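Local coordinates for protein-tyrosine-phosphatase (Shewanella sp., PDB 2Z72) that catalyses the hydrolysis of protein phosphotyrosine as a cold-active phosphatase, probably using a zinc centre of the calcineurin-like phosphoesterase type, at residues A[280-292]-A[297-309]. Sequence-based numbering, arbitrary orientation.
With ZN (zinc ion), chain C.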
loop_
_atom_site.group_PDB
_atom_site.type_symbol
_atom_site.label_atom_id
_atom_site.label_comp_id
_atom_site.label_asym_id
_atom_site.label_seq_id
_atom_site.Cartn_x
_atom_site.Cartn_y
_atom_site.Cartn_z
ATOM N N ASN A 280 -16.563 5.273 13.161
ATOM C CA ASN A 280 -17.611 4.317 13.022
ATOM C C ASN A 280 -17.216 3.028 12.332
ATOM O O ASN A 280 -17.970 2.042 12.341
ATOM C CB ASN A 280 -18.772 4.958 12.245
ATOM C CG ASN A 280 -19.447 6.033 13.052
ATOM O OD1 ASN A 280 -19.719 5.808 14.232
ATOM N ND2 ASN A 280 -19.689 7.162 12.440
ATOM N N HIS A 281 -16.051 2.968 11.687
ATOM C CA HIS A 281 -15.616 1.835 10.954
ATOM C C HIS A 281 -14.081 1.805 10.972
ATOM O O HIS A 281 -13.457 2.858 11.004
ATOM C CB HIS A 281 -16.025 1.801 9.482
ATOM C CG HIS A 281 -17.460 2.084 9.248
ATOM N ND1 HIS A 281 -18.472 1.177 9.321
ATOM C CD2 HIS A 281 -18.075 3.289 9.031
ATOM C CE1 HIS A 281 -19.621 1.779 9.112
ATOM N NE2 HIS A 281 -19.432 3.092 8.926
ATOM N N ILE A 282 -13.559 0.591 10.849
ATOM C CA ILE A 282 -12.133 0.352 10.650
ATOM C C ILE A 282 -11.964 -0.531 9.414
ATOM O O ILE A 282 -12.671 -1.549 9.309
ATOM C CB ILE A 282 -11.444 -0.282 11.872
ATOM C CG1 ILE A 282 -11.664 0.596 13.110
ATOM C CG2 ILE A 282 -9.946 -0.485 11.660
ATOM C CD1 ILE A 282 -11.227 -0.055 14.420
ATOM N N VAL A 283 -11.138 -0.101 8.497
ATOM C CA VAL A 283 -10.888 -0.781 7.231
ATOM C C VAL A 283 -9.478 -1.361 7.286
ATOM O O VAL A 283 -8.510 -0.602 7.529
ATOM C CB VAL A 283 -11.036 0.223 6.106
ATOM C CG1 VAL A 283 -10.563 -0.398 4.751
ATOM C CG2 VAL A 283 -12.464 0.642 5.953
ATOM N N VAL A 284 -9.380 -2.667 7.070
ATOM C CA VAL A 284 -8.104 -3.353 7.184
ATOM C C VAL A 284 -7.890 -4.330 6.013
ATOM O O VAL A 284 -8.863 -4.820 5.406
ATOM C CB VAL A 284 -7.995 -4.164 8.487
ATOM C CG1 VAL A 284 -8.156 -3.240 9.671
ATOM C CG2 VAL A 284 -9.042 -5.283 8.565
ATOM N N GLY A 285 -6.635 -4.575 5.751
ATOM C CA GLY A 285 -6.226 -5.611 4.794
ATOM C C GLY A 285 -5.680 -6.810 5.534
ATOM O O GLY A 285 -6.307 -7.254 6.539
ATOM N N HIS A 286 -4.542 -7.342 5.083
ATOM C CA HIS A 286 -3.645 -8.282 5.698
ATOM C C HIS A 286 -4.146 -9.708 5.808
ATOM O O HIS A 286 -3.360 -10.629 5.578
ATOM C CB HIS A 286 -3.187 -7.783 7.088
ATOM C CG HIS A 286 -2.153 -8.579 7.795
ATOM N ND1 HIS A 286 -0.900 -8.872 7.353
ATOM C CD2 HIS A 286 -2.211 -9.124 9.047
ATOM C CE1 HIS A 286 -0.302 -9.572 8.289
ATOM N NE2 HIS A 286 -1.053 -9.757 9.358
ATOM N N THR A 287 -5.358 -9.903 6.245
ATOM C CA THR A 287 -6.004 -11.185 6.433
ATOM C C THR A 287 -6.968 -11.426 5.270
ATOM O O THR A 287 -8.018 -10.801 5.188
ATOM C CB THR A 287 -6.695 -11.250 7.807
ATOM O OG1 THR A 287 -5.784 -10.885 8.834
ATOM C CG2 THR A 287 -7.166 -12.698 8.061
ATOM N N SER A 288 -6.543 -12.346 4.363
ATOM C CA SER A 288 -7.175 -12.416 3.061
ATOM C C SER A 288 -8.570 -13.046 3.138
ATOM O O SER A 288 -8.756 -14.096 3.746
ATOM C CB SER A 288 -6.329 -13.219 2.095
ATOM O OG SER A 288 -4.984 -12.725 2.104
ATOM N N GLN A 289 -9.481 -12.410 2.458
ATOM C CA GLN A 289 -10.877 -12.844 2.310
ATOM C C GLN A 289 -11.237 -13.145 0.858
ATOM O O GLN A 289 -10.516 -12.766 -0.072
ATOM C CB GLN A 289 -11.817 -11.731 2.817
ATOM C CG GLN A 289 -11.506 -11.276 4.214
ATOM C CD GLN A 289 -11.479 -12.376 5.234
ATOM O OE1 GLN A 289 -10.541 -12.495 6.066
ATOM N NE2 GLN A 289 -12.496 -13.163 5.183
ATOM N N GLU A 290 -12.345 -13.822 0.642
ATOM C CA GLU A 290 -12.773 -14.171 -0.713
ATOM C C GLU A 290 -13.349 -12.986 -1.459
ATOM O O GLU A 290 -13.542 -13.055 -2.670
ATOM C CB GLU A 290 -13.822 -15.294 -0.645
ATOM C CG GLU A 290 -13.261 -16.569 -0.030
ATOM C CD GLU A 290 -14.266 -17.710 0.007
ATOM O OE1 GLU A 290 -14.037 -18.724 0.707
ATOM O OE2 GLU A 290 -15.312 -17.674 -0.667
ATOM N N ARG A 291 -13.670 -11.904 -0.713
ATOM C CA ARG A 291 -14.352 -10.738 -1.254
ATOM C C ARG A 291 -14.189 -9.620 -0.258
ATOM O O ARG A 291 -13.799 -9.871 0.889
ATOM C CB ARG A 291 -15.865 -10.955 -1.526
ATOM C CG ARG A 291 -16.646 -11.453 -0.331
ATOM C CD ARG A 291 -18.143 -11.575 -0.619
ATOM N NE ARG A 291 -18.821 -11.700 0.679
ATOM C CZ ARG A 291 -18.901 -12.832 1.362
ATOM N NH1 ARG A 291 -18.380 -13.981 0.873
ATOM N NH2 ARG A 291 -19.510 -12.768 2.525
ATOM N N VAL A 292 -14.461 -8.387 -0.658
ATOM C CA VAL A 292 -14.609 -7.286 0.326
ATOM C C VAL A 292 -15.858 -7.613 1.169
ATOM O O VAL A 292 -16.888 -7.973 0.636
ATOM C CB VAL A 292 -14.721 -5.961 -0.383
ATOM C CG1 VAL A 292 -15.361 -4.873 0.503
ATOM C CG2 VAL A 292 -13.373 -5.484 -0.890
ATOM N N HIS A 297 -21.417 -6.148 12.218
ATOM C CA HIS A 297 -22.380 -5.149 11.794
ATOM C C HIS A 297 -21.664 -4.055 11.003
ATOM O O HIS A 297 -21.929 -2.853 11.155
ATOM C CB HIS A 297 -23.163 -4.679 13.025
ATOM C CG HIS A 297 -23.936 -5.746 13.759
ATOM N ND1 HIS A 297 -23.399 -6.426 14.815
ATOM C CD2 HIS A 297 -25.131 -6.279 13.517
ATOM C CE1 HIS A 297 -24.276 -7.332 15.260
ATOM N NE2 HIS A 297 -25.336 -7.262 14.487
ATOM N N ASN A 298 -20.755 -4.464 10.125
ATOM C CA ASN A 298 -19.954 -3.638 9.238
ATOM C C ASN A 298 -19.138 -2.544 9.940
ATOM O O ASN A 298 -18.723 -1.574 9.311
ATOM C CB ASN A 298 -20.874 -2.983 8.250
ATOM C CG ASN A 298 -21.443 -3.903 7.208
ATOM O OD1 ASN A 298 -20.742 -4.745 6.705
ATOM N ND2 ASN A 298 -22.720 -3.739 6.898
ATOM N N LYS A 299 -18.795 -2.796 11.179
ATOM C CA LYS A 299 -17.837 -1.965 11.912
ATOM C C LYS A 299 -16.386 -2.203 11.481
ATOM O O LYS A 299 -15.577 -1.291 11.615
ATOM C CB LYS A 299 -17.978 -2.254 13.423
ATOM C CG LYS A 299 -19.333 -1.786 13.930
ATOM C CD LYS A 299 -19.545 -2.156 15.379
ATOM C CE LYS A 299 -20.955 -1.865 15.813
ATOM N NZ LYS A 299 -21.212 -2.292 17.227
ATOM N N VAL A 300 -16.095 -3.401 10.979
ATOM C CA VAL A 300 -14.815 -3.701 10.341
ATOM C C VAL A 300 -15.131 -4.049 8.891
ATOM O O VAL A 300 -16.011 -4.871 8.626
ATOM C CB VAL A 300 -14.059 -4.866 11.010
ATOM C CG1 VAL A 300 -12.885 -5.330 10.137
ATOM C CG2 VAL A 300 -13.511 -4.514 12.385
ATOM N N ILE A 301 -14.389 -3.441 7.975
ATOM C CA ILE A 301 -14.473 -3.871 6.573
ATOM C C ILE A 301 -13.109 -4.402 6.182
ATOM O O ILE A 301 -12.115 -3.723 6.271
ATOM C CB ILE A 301 -14.922 -2.788 5.595
ATOM C CG1 ILE A 301 -16.131 -1.974 6.102
ATOM C CG2 ILE A 301 -15.214 -3.418 4.243
ATOM C CD1 ILE A 301 -17.426 -2.749 6.207
ATOM N N ALA A 302 -13.152 -5.684 5.719
ATOM C CA ALA A 302 -11.965 -6.380 5.245
ATOM C C ALA A 302 -11.802 -6.105 3.770
ATOM O O ALA A 302 -12.699 -6.369 2.959
ATOM C CB ALA A 302 -12.144 -7.884 5.478
ATOM N N VAL A 303 -10.655 -5.541 3.381
ATOM C CA VAL A 303 -10.397 -5.192 1.993
ATOM C C VAL A 303 -9.171 -5.909 1.418
ATOM O O VAL A 303 -8.749 -5.529 0.327
ATOM C CB VAL A 303 -10.319 -3.660 1.798
ATOM C CG1 VAL A 303 -11.650 -3.003 2.186
ATOM C CG2 VAL A 303 -9.170 -3.012 2.549
ATOM N N ASP A 304 -8.700 -6.944 2.075
ATOM C CA ASP A 304 -7.833 -7.904 1.390
ATOM C C ASP A 304 -8.779 -8.899 0.743
ATOM O O ASP A 304 -9.335 -9.748 1.456
ATOM C CB ASP A 304 -6.825 -8.527 2.310
ATOM C CG ASP A 304 -5.923 -9.553 1.619
ATOM O OD1 ASP A 304 -4.974 -9.990 2.288
ATOM O OD2 ASP A 304 -6.201 -9.880 0.429
ATOM N N SER A 305 -8.976 -8.775 -0.544
ATOM C CA SER A 305 -9.862 -9.621 -1.312
ATOM C C SER A 305 -9.166 -10.699 -2.091
ATOM O O SER A 305 -9.667 -11.181 -3.106
ATOM C CB SER A 305 -10.632 -8.698 -2.243
ATOM O OG SER A 305 -9.659 -8.149 -3.066
ATOM N N SER A 306 -7.979 -11.058 -1.626
ATOM C CA SER A 306 -7.188 -12.126 -2.241
ATOM C C SER A 306 -6.708 -11.815 -3.650
ATOM O O SER A 306 -6.525 -12.742 -4.451
ATOM C CB SER A 306 -7.925 -13.469 -2.168
ATOM O OG SER A 306 -8.101 -13.843 -0.788
ATOM N N ILE A 307 -6.423 -10.549 -3.934
ATOM C CA ILE A 307 -5.728 -10.208 -5.160
ATOM C C ILE A 307 -4.452 -11.058 -5.282
ATOM O O ILE A 307 -4.027 -11.370 -6.412
ATOM C CB ILE A 307 -5.444 -8.686 -5.203
ATOM C CG1 ILE A 307 -6.715 -7.920 -5.349
ATOM C CG2 ILE A 307 -4.434 -8.369 -6.339
ATOM C CD1 ILE A 307 -6.564 -6.407 -5.134
ATOM N N LYS A 308 -3.810 -11.418 -4.176
ATOM C CA LYS A 308 -2.559 -12.141 -4.193
ATOM C C LYS A 308 -2.647 -13.448 -4.947
ATOM O O LYS A 308 -1.625 -13.921 -5.401
ATOM C CB LYS A 308 -2.048 -12.413 -2.770
ATOM C CG LYS A 308 -2.896 -13.451 -2.008
ATOM C CD LYS A 308 -2.556 -13.573 -0.575
ATOM C CE LYS A 308 -3.361 -14.664 0.112
ATOM N NZ LYS A 308 -3.030 -14.806 1.537
ATOM N N VAL A 309 -3.846 -14.026 -5.062
ATOM C CA VAL A 309 -3.999 -15.323 -5.733
ATOM C C VAL A 309 -3.896 -15.138 -7.227
ATOM O O VAL A 309 -3.648 -16.103 -7.951
ATOM C CB VAL A 309 -5.292 -15.980 -5.271
ATOM C CG1 VAL A 309 -5.645 -17.273 -6.003
ATOM C CG2 VAL A 309 -5.151 -16.351 -3.809
HETATM ZN ZN ZN C . -0.066 -8.272 5.484
HETATM O O HOH W 1 -8.859 -8.039 4.943
HETATM O O HOH W 2 -2.171 -13.038 3.621
HETATM O O HOH W 3 -0.650 -9.817 4.427
HETATM O O HOH W 4 -12.448 -11.012 -4.378
#
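With CG of Asp304 trans to the backbone N (chi1 179°) and OG of Ser288 trans to its own carbonyl carbon (chi1 -51°), carboxylate and hydroxyl meet: Ser288 OG donates to Asp304 OD1 over 2.7 Å, coming from above the carboxylate plane. The same OG accepts from Lys308 NZ at 2.9 Å, at the end of a lysine chain extended beyond CG. Asp304 OD2 takes the backbone N of Ser306, closing an Asx turn; with OD1 gripped by Ser288, the two bonds hold the carboxylate's rotation. Replacing Asp304 with an alanine is likely to leave the Ser288 hydroxyl and the Ser306 N-H without this acceptor and the turn less fixed. Ser306 OG reaches Gln289 O at 2.7 Å, from above the carbonyl plane. This loop junction continues the parallel pairing of strands 281-284 and 300-302, inner strands of a sheet of the calcineurin-like phosphoesterase fold, where Val303 N donates to Val284 O at 2.8 Å. Just past Gly285, His286 ND1 binds zinc at 2.1 Å, together with Asp114, Asn149 and His207. Val283 CG1 packs on Val303 CG2 at 3.7 Å, the side chains crossing nearly at right angles. At the start of the strand pair, His281 ND1 donates to Asn298 O at 2.8 Å, the oxygen lying near the ring plane.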